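Local coordinates for MtVAO615 (Myceliophthora thermophila, PDB 6F72), which is an FAD-dependent flavoprotein, probably an oxidase that reacts rapidly with oxygen when reduced, although its substrate has not been identified, at residues A[307-312]-A[347-352]; A[320-325]-A[377-382]; A[341-346]-A[445-450]; A[362-367]-A[383-388]. All blocks are in the same frame, centred on the assembly; numbering follows the deposited sequence.

Interactions 1, 3 and 4 belong to one antiparallel sheet, and interaction 2 lies beside it where helix 316-335 meets the loop entering strand 382-388. Interactions 1 and 3 have centres about 10 Å apart and share the pairing of neighbouring strands: Thr350 O lies 2.7 Å from Ser343 N. The centres of interactions 1 and 2 are about 8 Å apart; Phe309 packs on Ile379 and Val323, and both contacts touch the N-acetylglucosamine on Asn310. Interaction 4, centred about 17 Å from interaction 1, covers the edge strand. Bound FAD lies on the interaction 3 side, about 7 Å from the side chain of Thr341.

Interaction 1. Residues A[307-312]-A[347-352]; sequences LGFNDS and NSLTAY. With NAG (2-acetamido-2-deoxy-beta-D-glucopyranose), chain F.
Phe309 and Leu349 face each other as a hydrogen-bonded pair of two antiparallel strands, and their side chains cross obliquely on the face they share with Leu307 and Ala351. Phe309 carries CG between the backbone N and the carbonyl carbon (chi1 62°), and the ring leans toward the neighbouring strand. Leu349 CB sits over one face of that ring, displaced toward its rim, 4.2 Å from the centroid in a CH-pi contact, while Leu349 CD2 meets Phe309 CE2 at 3.9 Å. Main-chain bonds link both residues in both directions, and Leu307 pairs with Ala351 in the same way. On the other face Asn310 CB abuts Ser348 CB at 3.6 Å. The Asn310 amide then leads away: ND2 is bonded covalently to C1 of N-acetylglucosamine, and OD1 accepts from Ser312 N at 3.1 Å in an Asx turn. Past the strand ends, Asn347 ND2 donates to Asp311 OD2 at 2.9 Å in a nearly straight bond (169°), arriving on the syn side of the carboxylate, whose plane is turned 61° from the amide. OD2 also binds Asn316 ND2, two bonds gripping one oxygen. An alanine in place of Asp311 would probably leave the Asn347 and Asn316 amides without this common acceptor and Asn347 freer to turn. Around the pair, helix 360-376 covers Leu307 and Phe309 through Leu374, helix 316-335 brings Val323 to Phe309 and Tyr319 to Leu349, and strands 382-388 and 339-344 extend the sheet on either side.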
loop_
_atom_site.group_PDB
_atom_site.type_symbol
_atom_site.label_atom_id
_atom_site.label_comp_id
_atom_site.label_asym_id
_atom_site.label_seq_id
_atom_site.Cartn_x
_atom_site.Cartn_y
_atom_site.Cartn_z
ATOM N N LEU A 307 18.030 16.665 -3.177
ATOM C CA LEU A 307 19.443 16.342 -3.073
ATOM C C LEU A 307 19.785 15.216 -4.041
ATOM O O LEU A 307 19.373 14.068 -3.843
ATOM C CB LEU A 307 19.821 15.990 -1.625
ATOM C CG LEU A 307 21.192 15.372 -1.295
ATOM C CD1 LEU A 307 22.355 16.252 -1.743
ATOM C CD2 LEU A 307 21.270 15.072 0.195
ATOM N N GLY A 308 20.539 15.559 -5.083
ATOM C CA GLY A 308 20.915 14.611 -6.126
ATOM C C GLY A 308 22.396 14.598 -6.424
ATOM O O GLY A 308 23.068 15.621 -6.299
ATOM N N PHE A 309 22.903 13.427 -6.810
ATOM C CA PHE A 309 24.289 13.257 -7.256
ATOM C C PHE A 309 24.410 12.082 -8.223
ATOM O O PHE A 309 23.590 11.161 -8.182
ATOM C CB PHE A 309 25.251 13.099 -6.066
ATOM C CG PHE A 309 24.996 11.886 -5.207
ATOM C CD1 PHE A 309 25.573 10.647 -5.521
ATOM C CD2 PHE A 309 24.211 11.985 -4.045
ATOM C CE1 PHE A 309 25.350 9.529 -4.722
ATOM C CE2 PHE A 309 23.993 10.872 -3.236
ATOM C CZ PHE A 309 24.563 9.644 -3.576
ATOM N N ASN A 310 25.442 12.117 -9.070
ATOM C CA ASN A 310 25.650 11.083 -10.094
ATOM C C ASN A 310 27.121 10.649 -10.288
ATOM O O ASN A 310 27.993 11.032 -9.507
ATOM C CB ASN A 310 24.985 11.493 -11.419
ATOM C CG ASN A 310 25.522 12.794 -11.983
ATOM O OD1 ASN A 310 26.712 12.924 -12.267
ATOM N ND2 ASN A 310 24.631 13.765 -12.160
ATOM N N ASP A 311 27.382 9.846 -11.324
ATOM C CA ASP A 311 28.731 9.307 -11.572
ATOM C C ASP A 311 29.525 9.970 -12.715
ATOM O O ASP A 311 30.636 9.539 -13.030
ATOM C CB ASP A 311 28.708 7.764 -11.693
ATOM C CG ASP A 311 27.974 7.254 -12.933
ATOM O OD1 ASP A 311 27.588 8.046 -13.818
ATOM O OD2 ASP A 311 27.790 6.022 -13.018
ATOM N N SER A 312 28.959 11.035 -13.290
ATOM C CA SER A 312 29.512 11.730 -14.466
ATOM C C SER A 312 30.850 12.435 -14.257
ATOM O O SER A 312 31.482 12.855 -15.230
ATOM C CB SER A 312 28.505 12.743 -15.012
ATOM O OG SER A 312 27.288 12.110 -15.348
ATOM N N ASN A 347 23.395 4.995 -11.992
ATOM C CA ASN A 347 24.367 6.074 -12.210
ATOM C C ASN A 347 24.055 7.347 -11.419
ATOM O O ASN A 347 24.917 8.218 -11.300
ATOM C CB ASN A 347 24.480 6.423 -13.707
ATOM C CG ASN A 347 24.650 5.200 -14.589
ATOM O OD1 ASN A 347 23.680 4.715 -15.177
ATOM N ND2 ASN A 347 25.877 4.685 -14.675
ATOM N N SER A 348 22.834 7.465 -10.900
ATOM C CA SER A 348 22.439 8.647 -10.117
ATOM C C SER A 348 21.466 8.331 -8.989
ATOM O O SER A 348 20.736 7.338 -9.057
ATOM C CB SER A 348 21.891 9.768 -11.008
ATOM O OG SER A 348 20.654 9.417 -11.576
ATOM N N LEU A 349 21.508 9.168 -7.949
ATOM C CA LEU A 349 20.577 9.126 -6.813
ATOM C C LEU A 349 19.891 10.483 -6.667
ATOM O O LEU A 349 20.549 11.531 -6.627
ATOM C CB LEU A 349 21.298 8.742 -5.498
ATOM C CG LEU A 349 20.432 8.485 -4.240
ATOM C CD1 LEU A 349 20.951 7.297 -3.443
ATOM C CD2 LEU A 349 20.283 9.713 -3.345
ATOM N N THR A 350 18.567 10.452 -6.576
ATOM C CA THR A 350 17.777 11.667 -6.427
ATOM C C THR A 350 16.935 11.525 -5.183
ATOM O O THR A 350 16.124 10.603 -5.086
ATOM C CB THR A 350 16.873 11.912 -7.656
ATOM O OG1 THR A 350 17.683 11.938 -8.835
ATOM C CG2 THR A 350 16.131 13.246 -7.526
ATOM N N ALA A 351 17.128 12.444 -4.243
ATOM C CA ALA A 351 16.449 12.396 -2.959
ATOM C C ALA A 351 15.636 13.634 -2.723
ATOM O O ALA A 351 16.037 14.733 -3.108
ATOM C CB ALA A 351 17.455 12.217 -1.838
ATOM N N TYR A 352 14.489 13.432 -2.080
ATOM C CA TYR A 352 13.659 14.513 -1.565
ATOM C C TYR A 352 13.637 14.457 -0.052
ATOM O O TYR A 352 13.285 13.426 0.535
ATOM C CB TYR A 352 12.231 14.409 -2.091
ATOM C CG TYR A 352 12.082 14.355 -3.598
ATOM C CD1 TYR A 352 12.815 15.213 -4.440
ATOM C CD2 TYR A 352 11.162 13.474 -4.188
ATOM C CE1 TYR A 352 12.655 15.169 -5.826
ATOM C CE2 TYR A 352 10.981 13.433 -5.573
ATOM C CZ TYR A 352 11.732 14.279 -6.380
ATOM O OH TYR A 352 11.553 14.241 -7.749
HETATM C C1 NAG F . 24.958 15.059 -12.712
HETATM C C2 NAG F . 23.859 15.570 -13.661
HETATM C C3 NAG F . 24.189 16.964 -14.213
HETATM C C4 NAG F . 24.629 17.931 -13.106
HETATM C C5 NAG F . 25.805 17.299 -12.342
HETATM C C6 NAG F . 26.406 18.218 -11.279
HETATM C C7 NAG F . 22.690 13.704 -14.832
HETATM C C8 NAG F . 22.713 12.854 -16.069
HETATM N N2 NAG F . 23.663 14.626 -14.759
HETATM O O3 NAG F . 23.054 17.491 -14.908
HETATM O O4 NAG F . 24.977 19.204 -13.671
HETATM O O5 NAG F . 25.381 16.051 -11.755
HETATM O O6 NAG F . 25.541 18.299 -10.139
HETATM O O7 NAG F . 21.833 13.541 -13.973
#

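Interaction 2. Residues A[320-325]-A[377-382]; sequences WEAVAA and RGITPV. With NAG (2-acetamido-2-deoxy-beta-D-glucopyranose), chain F.
Ala322 and Arg377 mark the closest backbone approach, CA to CA 7.3 Å, between a helical segment, 320-325, and the irregular 377-382. The helix keeps its own ladder, with Ala325 N bonded to Glu321 O at 3.0 Å. Gly378, with positive phi (74°), is the C-prime residue of a Schellman motif that closes helix 360-376, Ile379 N returning to Leu374 O. From this turn two side chains reach the small residues of 320-325. Arg377 starts with CG anti to the carbonyl carbon (chi1 -73°); a bend at chi3 follows, and the guanidinium lies against the helix. Ala325 CB sits over one of its faces, 3.5 Å from NH1 and displaced toward the rim, whereas Glu321 O approaches NH2 obliquely at 3.4 Å, at an angle too poor for a hydrogen bond. Next to it, Ile379 pushes CD1 onto Ala322 CB at 3.5 Å; Phe309 and Leu374 touch both residues of this apolar pair. On the far side of the loop, Thr380 O accepts a 2.8 Å hydrogen bond from O6 of the N-acetylglucosamine on Asn310. The charge of Arg377 is met by Asp373, in a salt bridge through NH1. An alanine in place of Arg377 would probably leave Asp373 without this mate and open a gap over Ala325 and the Glu321 carbonyl. The chemistry across the contact is therefore mainly van der Waals, with alanines giving the flat cation a close seat; the nearby Glu321 O and the Glu321 carboxylate, 5.0 Å from NH2 at OE1, may add a favourable electrostatic pull.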
loop_
_atom_site.group_PDB
_atom_site.type_symbol
_atom_site.label_atom_id
_atom_site.label_comp_id
_atom_site.label_asym_id
_atom_site.label_seq_id
_atom_site.Cartn_x
_atom_site.Cartn_y
_atom_site.Cartn_z
ATOM N N TRP A 320 28.928 4.519 -5.938
ATOM C CA TRP A 320 28.381 3.509 -5.025
ATOM C C TRP A 320 28.904 3.602 -3.594
ATOM O O TRP A 320 28.189 3.265 -2.644
ATOM C CB TRP A 320 28.515 2.094 -5.585
ATOM C CG TRP A 320 27.511 1.833 -6.657
ATOM C CD1 TRP A 320 27.769 1.645 -7.987
ATOM C CD2 TRP A 320 26.078 1.777 -6.513
ATOM N NE1 TRP A 320 26.594 1.462 -8.676
ATOM C CE2 TRP A 320 25.541 1.534 -7.805
ATOM C CE3 TRP A 320 25.199 1.899 -5.423
ATOM C CZ2 TRP A 320 24.160 1.410 -8.039
ATOM C CZ3 TRP A 320 23.828 1.776 -5.652
ATOM C CH2 TRP A 320 23.321 1.534 -6.953
ATOM N N GLU A 321 30.135 4.080 -3.451
ATOM C CA GLU A 321 30.696 4.380 -2.143
ATOM C C GLU A 321 29.994 5.585 -1.514
ATOM O O GLU A 321 29.821 5.632 -0.287
ATOM C CB GLU A 321 32.204 4.612 -2.241
ATOM C CG GLU A 321 32.967 3.348 -2.613
ATOM C CD GLU A 321 34.458 3.557 -2.785
ATOM O OE1 GLU A 321 34.928 4.717 -2.826
ATOM O OE2 GLU A 321 35.164 2.536 -2.880
ATOM N N ALA A 322 29.583 6.535 -2.361
ATOM C CA ALA A 322 28.900 7.750 -1.926
ATOM C C ALA A 322 27.460 7.479 -1.457
ATOM O O ALA A 322 26.956 8.165 -0.563
ATOM C CB ALA A 322 28.930 8.799 -3.028
ATOM N N VAL A 323 26.832 6.468 -2.064
ATOM C CA VAL A 323 25.494 5.970 -1.700
ATOM C C VAL A 323 25.577 5.211 -0.368
ATOM O O VAL A 323 24.772 5.448 0.546
ATOM C CB VAL A 323 24.904 5.078 -2.838
ATOM C CG1 VAL A 323 23.668 4.306 -2.389
ATOM C CG2 VAL A 323 24.606 5.907 -4.084
ATOM N N ALA A 324 26.543 4.297 -0.275
ATOM C CA ALA A 324 26.935 3.656 0.995
ATOM C C ALA A 324 27.099 4.671 2.143
ATOM O O ALA A 324 26.579 4.451 3.241
ATOM C CB ALA A 324 28.210 2.843 0.806
ATOM N N ALA A 325 27.797 5.777 1.861
ATOM C CA ALA A 325 28.076 6.835 2.843
ATOM C C ALA A 325 26.846 7.682 3.169
ATOM O O ALA A 325 26.638 8.036 4.324
ATOM C CB ALA A 325 29.208 7.719 2.356
ATOM N N ARG A 377 34.421 13.470 -1.739
ATOM C CA ARG A 377 34.487 12.384 -2.705
ATOM C C ARG A 377 34.516 12.887 -4.155
ATOM O O ARG A 377 34.419 12.095 -5.097
ATOM C CB ARG A 377 33.346 11.397 -2.449
ATOM C CG ARG A 377 33.564 10.561 -1.195
ATOM C CD ARG A 377 32.260 9.952 -0.733
ATOM N NE ARG A 377 32.435 8.556 -0.356
ATOM C CZ ARG A 377 32.523 8.098 0.888
ATOM N NH1 ARG A 377 32.451 8.915 1.932
ATOM N NH2 ARG A 377 32.682 6.799 1.090
ATOM N N GLY A 378 34.681 14.202 -4.311
ATOM C CA GLY A 378 34.764 14.859 -5.612
ATOM C C GLY A 378 33.442 14.978 -6.365
ATOM O O GLY A 378 33.440 15.148 -7.587
ATOM N N ILE A 379 32.328 14.884 -5.637
ATOM C CA ILE A 379 30.976 14.998 -6.215
ATOM C C ILE A 379 30.408 16.397 -5.969
ATOM O O ILE A 379 30.439 16.898 -4.847
ATOM C CB ILE A 379 30.023 13.899 -5.667
ATOM C CG1 ILE A 379 30.532 12.503 -6.066
ATOM C CG2 ILE A 379 28.607 14.090 -6.183
ATOM C CD1 ILE A 379 29.999 11.363 -5.226
ATOM N N THR A 380 29.929 17.026 -7.038
ATOM C CA THR A 380 29.124 18.246 -6.950
ATOM C C THR A 380 27.654 17.816 -6.979
ATOM O O THR A 380 27.140 17.424 -8.035
ATOM C CB THR A 380 29.419 19.224 -8.113
ATOM O OG1 THR A 380 30.834 19.410 -8.243
ATOM C CG2 THR A 380 28.737 20.579 -7.884
ATOM N N PRO A 381 26.973 17.866 -5.817
ATOM C CA PRO A 381 25.555 17.497 -5.813
ATOM C C PRO A 381 24.648 18.570 -6.423
ATOM O O PRO A 381 25.089 19.700 -6.659
ATOM C CB PRO A 381 25.246 17.318 -4.323
ATOM C CG PRO A 381 26.210 18.224 -3.629
ATOM C CD PRO A 381 27.463 18.196 -4.462
ATOM N N VAL A 382 23.403 18.188 -6.707
ATOM C CA VAL A 382 22.323 19.139 -6.984
ATOM C C VAL A 382 21.557 19.282 -5.670
ATOM O O VAL A 382 21.002 18.308 -5.143
ATOM C CB VAL A 382 21.400 18.687 -8.143
ATOM C CG1 VAL A 382 20.259 19.681 -8.356
ATOM C CG2 VAL A 382 22.196 18.514 -9.433
HETATM C C1 NAG F . 24.958 15.059 -12.712
HETATM C C2 NAG F . 23.859 15.570 -13.661
HETATM C C3 NAG F . 24.189 16.964 -14.213
HETATM C C4 NAG F . 24.629 17.931 -13.106
HETATM C C5 NAG F . 25.805 17.299 -12.342
HETATM C C6 NAG F . 26.406 18.218 -11.279
HETATM C C7 NAG F . 22.690 13.704 -14.832
HETATM C C8 NAG F . 22.713 12.854 -16.069
HETATM N N2 NAG F . 23.663 14.626 -14.759
HETATM O O3 NAG F . 23.054 17.491 -14.908
HETATM O O4 NAG F . 24.977 19.204 -13.671
HETATM O O5 NAG F . 25.381 16.051 -11.755
HETATM O O6 NAG F . 25.541 18.299 -10.139
HETATM O O7 NAG F . 21.833 13.541 -13.973
#

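Interaction 3. Residues A[341-346]-A[445-450]; sequences TYSVGN and FSPFYC
Cys450 CB is the bump that presses on the Tyr342 ring, 3.3 Å from CZ, over one face and displaced toward the phenol end. Tyr342 holds CG between the backbone N and the carbonyl carbon (chi1 59°), and the ring, starting from there, offers a face to Cys450. Cys450 SG, disulfide-bonded to Cys476, lies obliquely off the same ring in a sulfur-aromatic contact and meets Val344 CG2 at 4.0 Å. Val344 in turn fits under Phe448: the two side chains lie side by side, with CB over one ring face and 4.0 Å from CZ. Tyr342, Val344, Phe448 and Cys450 thus interlock on one face, where Phe326 meets the Tyr342 ring and Phe436 the Phe448 ring edge-to-face. On the other face, Ser343 OG touches Pro447 CB at 3.4 Å, and Ser343 CB lies near Tyr449 CE1. Beyond the strands, where a cis peptide precedes Pro447, Ser446 OG holds two waters: one donates to Val344 O at 2.7 Å, the other accepts from Asn346 N. Main-chain bonds join Tyr342 with Cys450 and Val344 with Phe448, each pair in both directions; the longest is Phe448 N to Val344 O, 3.2 Å. This is the antiparallel pairing that joins strand 339-344 to strand 448-452 inside the seven-stranded sheet, a sheet consistent with the substrate domain of berberine-bridge-type flavoprotein oxidases.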
loop_
_atom_site.group_PDB
_atom_site.type_symbol
_atom_site.label_atom_id
_atom_site.label_comp_id
_atom_site.label_asym_id
_atom_site.label_seq_id
_atom_site.Cartn_x
_atom_site.Cartn_y
_atom_site.Cartn_z
ATOM N N THR A 341 13.143 10.485 1.131
ATOM C CA THR A 341 12.591 9.593 0.126
ATOM C C THR A 341 13.434 9.790 -1.144
ATOM O O THR A 341 13.703 10.927 -1.558
ATOM C CB THR A 341 11.054 9.779 -0.035
ATOM O OG1 THR A 341 10.518 8.718 -0.834
ATOM C CG2 THR A 341 10.658 11.140 -0.658
ATOM N N TYR A 342 13.917 8.689 -1.716
ATOM C CA TYR A 342 14.883 8.782 -2.787
ATOM C C TYR A 342 14.799 7.676 -3.841
ATOM O O TYR A 342 14.267 6.593 -3.586
ATOM C CB TYR A 342 16.311 8.909 -2.243
ATOM C CG TYR A 342 16.777 7.783 -1.370
ATOM C CD1 TYR A 342 16.436 7.745 -0.021
ATOM C CD2 TYR A 342 17.586 6.761 -1.881
ATOM C CE1 TYR A 342 16.860 6.715 0.798
ATOM C CE2 TYR A 342 18.031 5.728 -1.062
ATOM C CZ TYR A 342 17.661 5.718 0.277
ATOM O OH TYR A 342 18.056 4.708 1.103
ATOM N N SER A 343 15.324 7.991 -5.024
ATOM C CA SER A 343 15.426 7.073 -6.151
ATOM C C SER A 343 16.876 6.624 -6.279
ATOM O O SER A 343 17.793 7.452 -6.315
ATOM C CB SER A 343 14.984 7.778 -7.427
ATOM O OG SER A 343 14.971 6.878 -8.517
ATOM N N VAL A 344 17.078 5.311 -6.302
ATOM C CA VAL A 344 18.413 4.738 -6.464
ATOM C C VAL A 344 18.520 4.224 -7.908
ATOM O O VAL A 344 17.897 3.223 -8.257
ATOM C CB VAL A 344 18.697 3.583 -5.461
ATOM C CG1 VAL A 344 20.119 3.047 -5.623
ATOM C CG2 VAL A 344 18.471 4.015 -4.017
ATOM N N GLY A 345 19.300 4.918 -8.731
ATOM C CA GLY A 345 19.609 4.440 -10.080
ATOM C C GLY A 345 21.024 3.906 -10.201
ATOM O O GLY A 345 21.837 4.078 -9.290
ATOM N N ASN A 346 21.314 3.278 -11.344
ATOM C CA ASN A 346 22.627 2.694 -11.662
ATOM C C ASN A 346 23.754 3.735 -11.737
ATOM O O ASN A 346 24.925 3.393 -11.565
ATOM C CB ASN A 346 22.530 1.910 -12.990
ATOM C CG ASN A 346 23.716 0.982 -13.231
ATOM O OD1 ASN A 346 24.252 0.368 -12.297
ATOM N ND2 ASN A 346 24.132 0.866 -14.504
ATOM N N PHE A 445 13.627 -3.177 -13.137
ATOM C CA PHE A 445 13.527 -2.933 -11.699
ATOM C C PHE A 445 14.400 -1.770 -11.215
ATOM O O PHE A 445 14.487 -1.511 -9.998
ATOM C CB PHE A 445 13.857 -4.216 -10.935
ATOM C CG PHE A 445 12.827 -5.308 -11.093
ATOM C CD1 PHE A 445 12.817 -6.132 -12.224
ATOM C CD2 PHE A 445 11.884 -5.533 -10.099
ATOM C CE1 PHE A 445 11.871 -7.144 -12.361
ATOM C CE2 PHE A 445 10.944 -6.556 -10.223
ATOM C CZ PHE A 445 10.932 -7.357 -11.358
ATOM N N SER A 446 15.005 -1.055 -12.166
ATOM C CA SER A 446 15.888 0.084 -11.895
ATOM C C SER A 446 15.389 1.326 -12.659
ATOM O O SER A 446 14.930 1.169 -13.778
ATOM C CB SER A 446 17.323 -0.269 -12.290
ATOM O OG SER A 446 18.203 0.843 -12.191
ATOM N N PRO A 447 15.409 2.536 -12.076
ATOM C CA PRO A 447 15.722 2.785 -10.653
ATOM C C PRO A 447 14.627 2.265 -9.729
ATOM O O PRO A 447 13.611 1.737 -10.201
ATOM C CB PRO A 447 15.801 4.317 -10.566
ATOM C CG PRO A 447 15.024 4.820 -11.744
ATOM C CD PRO A 447 15.184 3.791 -12.820
ATOM N N PHE A 448 14.856 2.379 -8.421
ATOM C CA PHE A 448 13.838 2.036 -7.432
ATOM C C PHE A 448 13.865 3.012 -6.269
ATOM O O PHE A 448 14.887 3.662 -6.006
ATOM C CB PHE A 448 13.981 0.584 -6.950
ATOM C CG PHE A 448 15.288 0.292 -6.254
ATOM C CD1 PHE A 448 16.411 -0.121 -6.987
ATOM C CD2 PHE A 448 15.401 0.411 -4.871
ATOM C CE1 PHE A 448 17.620 -0.391 -6.349
ATOM C CE2 PHE A 448 16.606 0.142 -4.225
ATOM C CZ PHE A 448 17.720 -0.263 -4.971
ATOM N N TYR A 449 12.724 3.113 -5.590
ATOM C CA TYR A 449 12.569 4.051 -4.498
ATOM C C TYR A 449 12.909 3.439 -3.155
ATOM O O TYR A 449 12.645 2.255 -2.903
ATOM C CB TYR A 449 11.157 4.621 -4.466
ATOM C CG TYR A 449 10.845 5.497 -5.653
ATOM C CD1 TYR A 449 11.339 6.816 -5.728
ATOM C CD2 TYR A 449 10.038 5.020 -6.705
ATOM C CE1 TYR A 449 11.045 7.631 -6.821
ATOM C CE2 TYR A 449 9.734 5.828 -7.798
ATOM C CZ TYR A 449 10.242 7.130 -7.851
ATOM O OH TYR A 449 9.954 7.930 -8.938
ATOM N N CYS A 450 13.512 4.269 -2.310
ATOM C CA CYS A 450 13.661 3.965 -0.904
ATOM C C CYS A 450 13.087 5.072 -0.053
ATOM O O CYS A 450 13.139 6.255 -0.415
ATOM C CB CYS A 450 15.117 3.802 -0.531
ATOM S SG CYS A 450 15.929 2.432 -1.316
HETATM O O HOH W 1 18.652 0.960 -9.456
HETATM O O HOH W 2 19.304 3.001 -13.171
#

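Interaction 4. Residues A[362-367]-A[383-388]; sequences AVDRLL and VQPRVS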
loop_
_atom_site.group_PDB
_atom_site.type_symbol
_atom_site.label_atom_id
_atom_site.label_comp_id
_atom_site.label_asym_id
_atom_site.label_seq_id
_atom_site.Cartn_x
_atom_site.Cartn_y
_atom_site.Cartn_z
ATOM N N ALA A 362 18.206 25.777 9.535
ATOM C CA ALA A 362 18.105 24.424 10.081
ATOM C C ALA A 362 18.246 23.348 8.994
ATOM O O ALA A 362 18.943 22.352 9.198
ATOM C CB ALA A 362 16.815 24.261 10.873
ATOM N N VAL A 363 17.601 23.567 7.845
ATOM C CA VAL A 363 17.787 22.731 6.646
ATOM C C VAL A 363 19.283 22.625 6.299
ATOM O O VAL A 363 19.818 21.514 6.194
ATOM C CB VAL A 363 16.940 23.248 5.450
ATOM C CG1 VAL A 363 17.332 22.576 4.134
ATOM C CG2 VAL A 363 15.452 23.047 5.722
ATOM N N ASP A 364 19.946 23.780 6.173
ATOM C CA ASP A 364 21.380 23.859 5.857
ATOM C C ASP A 364 22.266 23.065 6.826
ATOM O O ASP A 364 23.139 22.312 6.384
ATOM C CB ASP A 364 21.845 25.320 5.775
ATOM C CG ASP A 364 21.232 26.079 4.601
ATOM O OD1 ASP A 364 20.790 25.450 3.608
ATOM O OD2 ASP A 364 21.196 27.325 4.679
ATOM N N ARG A 365 22.013 23.215 8.130
ATOM C CA ARG A 365 22.744 22.457 9.168
ATOM C C ARG A 365 22.464 20.952 9.051
ATOM O O ARG A 365 23.384 20.133 9.187
ATOM C CB ARG A 365 22.439 22.967 10.588
ATOM C CG ARG A 365 22.916 24.387 10.895
ATOM C CD ARG A 365 22.679 24.794 12.351
ATOM N NE ARG A 365 21.420 24.260 12.892
ATOM C CZ ARG A 365 20.285 24.943 13.063
ATOM N NH1 ARG A 365 20.201 26.236 12.759
ATOM N NH2 ARG A 365 19.217 24.320 13.550
ATOM N N LEU A 366 21.207 20.602 8.755
ATOM C CA LEU A 366 20.809 19.202 8.562
ATOM C C LEU A 366 21.447 18.565 7.321
ATOM O O LEU A 366 21.782 17.375 7.320
ATOM C CB LEU A 366 19.285 19.068 8.507
ATOM C CG LEU A 366 18.514 19.181 9.824
ATOM C CD1 LEU A 366 17.058 19.551 9.566
ATOM C CD2 LEU A 366 18.622 17.902 10.648
ATOM N N LEU A 367 21.624 19.364 6.274
ATOM C CA LEU A 367 22.159 18.853 5.012
ATOM C C LEU A 367 23.694 18.814 4.963
ATOM O O LEU A 367 24.268 18.010 4.214
ATOM C CB LEU A 367 21.594 19.626 3.819
ATOM C CG LEU A 367 20.086 19.560 3.549
ATOM C CD1 LEU A 367 19.803 20.280 2.239
ATOM C CD2 LEU A 367 19.545 18.130 3.532
ATOM N N VAL A 383 21.581 20.496 -5.127
ATOM C CA VAL A 383 20.984 20.798 -3.827
ATOM C C VAL A 383 20.013 21.944 -4.032
ATOM O O VAL A 383 20.413 23.032 -4.456
ATOM C CB VAL A 383 22.028 21.242 -2.770
ATOM C CG1 VAL A 383 21.447 21.132 -1.361
ATOM C CG2 VAL A 383 23.323 20.444 -2.876
ATOM N N GLN A 384 18.740 21.695 -3.737
ATOM C CA GLN A 384 17.704 22.721 -3.869
ATOM C C GLN A 384 16.858 22.767 -2.597
ATOM O O GLN A 384 15.794 22.139 -2.531
ATOM C CB GLN A 384 16.867 22.516 -5.147
ATOM C CG GLN A 384 17.621 22.902 -6.419
ATOM C CD GLN A 384 17.092 22.264 -7.699
ATOM O OE1 GLN A 384 16.607 21.126 -7.708
ATOM N NE2 GLN A 384 17.213 22.995 -8.800
ATOM N N PRO A 385 17.352 23.490 -1.565
ATOM C CA PRO A 385 16.619 23.608 -0.316
ATOM C C PRO A 385 15.448 24.563 -0.466
ATOM O O PRO A 385 15.487 25.459 -1.308
ATOM C CB PRO A 385 17.647 24.214 0.653
ATOM C CG PRO A 385 18.953 24.213 -0.062
ATOM C CD PRO A 385 18.608 24.261 -1.514
ATOM N N ARG A 386 14.416 24.345 0.346
ATOM C CA ARG A 386 13.281 25.266 0.479
ATOM C C ARG A 386 12.640 25.108 1.851
ATOM O O ARG A 386 13.000 24.201 2.614
ATOM C CB ARG A 386 12.243 25.079 -0.658
ATOM C CG ARG A 386 11.541 23.716 -0.710
ATOM C CD ARG A 386 10.485 23.610 -1.808
ATOM N NE ARG A 386 11.082 23.709 -3.137
ATOM C CZ ARG A 386 11.016 24.777 -3.926
ATOM N NH1 ARG A 386 10.352 25.863 -3.556
ATOM N NH2 ARG A 386 11.618 24.750 -5.103
ATOM N N VAL A 387 11.718 26.017 2.166
ATOM C CA VAL A 387 10.876 25.924 3.356
ATOM C C VAL A 387 9.418 26.143 2.912
ATOM O O VAL A 387 9.091 27.183 2.339
ATOM C CB VAL A 387 11.273 26.959 4.445
ATOM C CG1 VAL A 387 10.313 26.907 5.628
ATOM C CG2 VAL A 387 12.698 26.741 4.936
ATOM N N SER A 388 8.562 25.157 3.170
ATOM C CA SER A 388 7.121 25.285 2.927
ATOM C C SER A 388 6.414 25.795 4.193
ATOM O O SER A 388 6.845 25.497 5.306
ATOM C CB SER A 388 6.523 23.950 2.462
ATOM O OG SER A 388 7.302 23.375 1.419
#
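A helix laid over the edge strand of an antiparallel sheet brings Val363 onto Pro385 and Leu367 onto Val383. The axes of segments 362-367 and 383-388 pass 9.2 Å apart, their directions 141° from each other, and the contact is made by apolar side chains. Val363, with CG1 anti to the backbone N (chi1 168°), places that methyl 3.9 Å from Pro385 CB, the two side chains crossing at a slant. Its other methyl, CG2, turns to the main chain further along and lies 4.1 Å from Arg386 O. One helical turn on, Leu367 and Val383 pass alongside, pointing opposite ways, CD1 of the leucine 4.0 Å from CG1 of the valine. Asp364 OD1 comes near another ring carbon of Pro385, CG, at 4.3 Å. Strand 348-356, helix 360-376 and strand 382-388 form a beta-alpha-beta crossover that steps over strand 302-310, and with helix 316-335 and strand 339-344 they follow the beta-alpha-beta-beta-alpha-beta order of a ferredoxin-like fold. Pro385 also touches Arg360, which forms a salt bridge through NE with Asp364 OD1, so the acid has its charged partner within its own helix. Thr305 of strand 302-310 packs against both Leu367 and Val383, while main-chain bonds from Gln384 to Leu306 and from Arg386 to Gly304 tie the edge strand to the sheet.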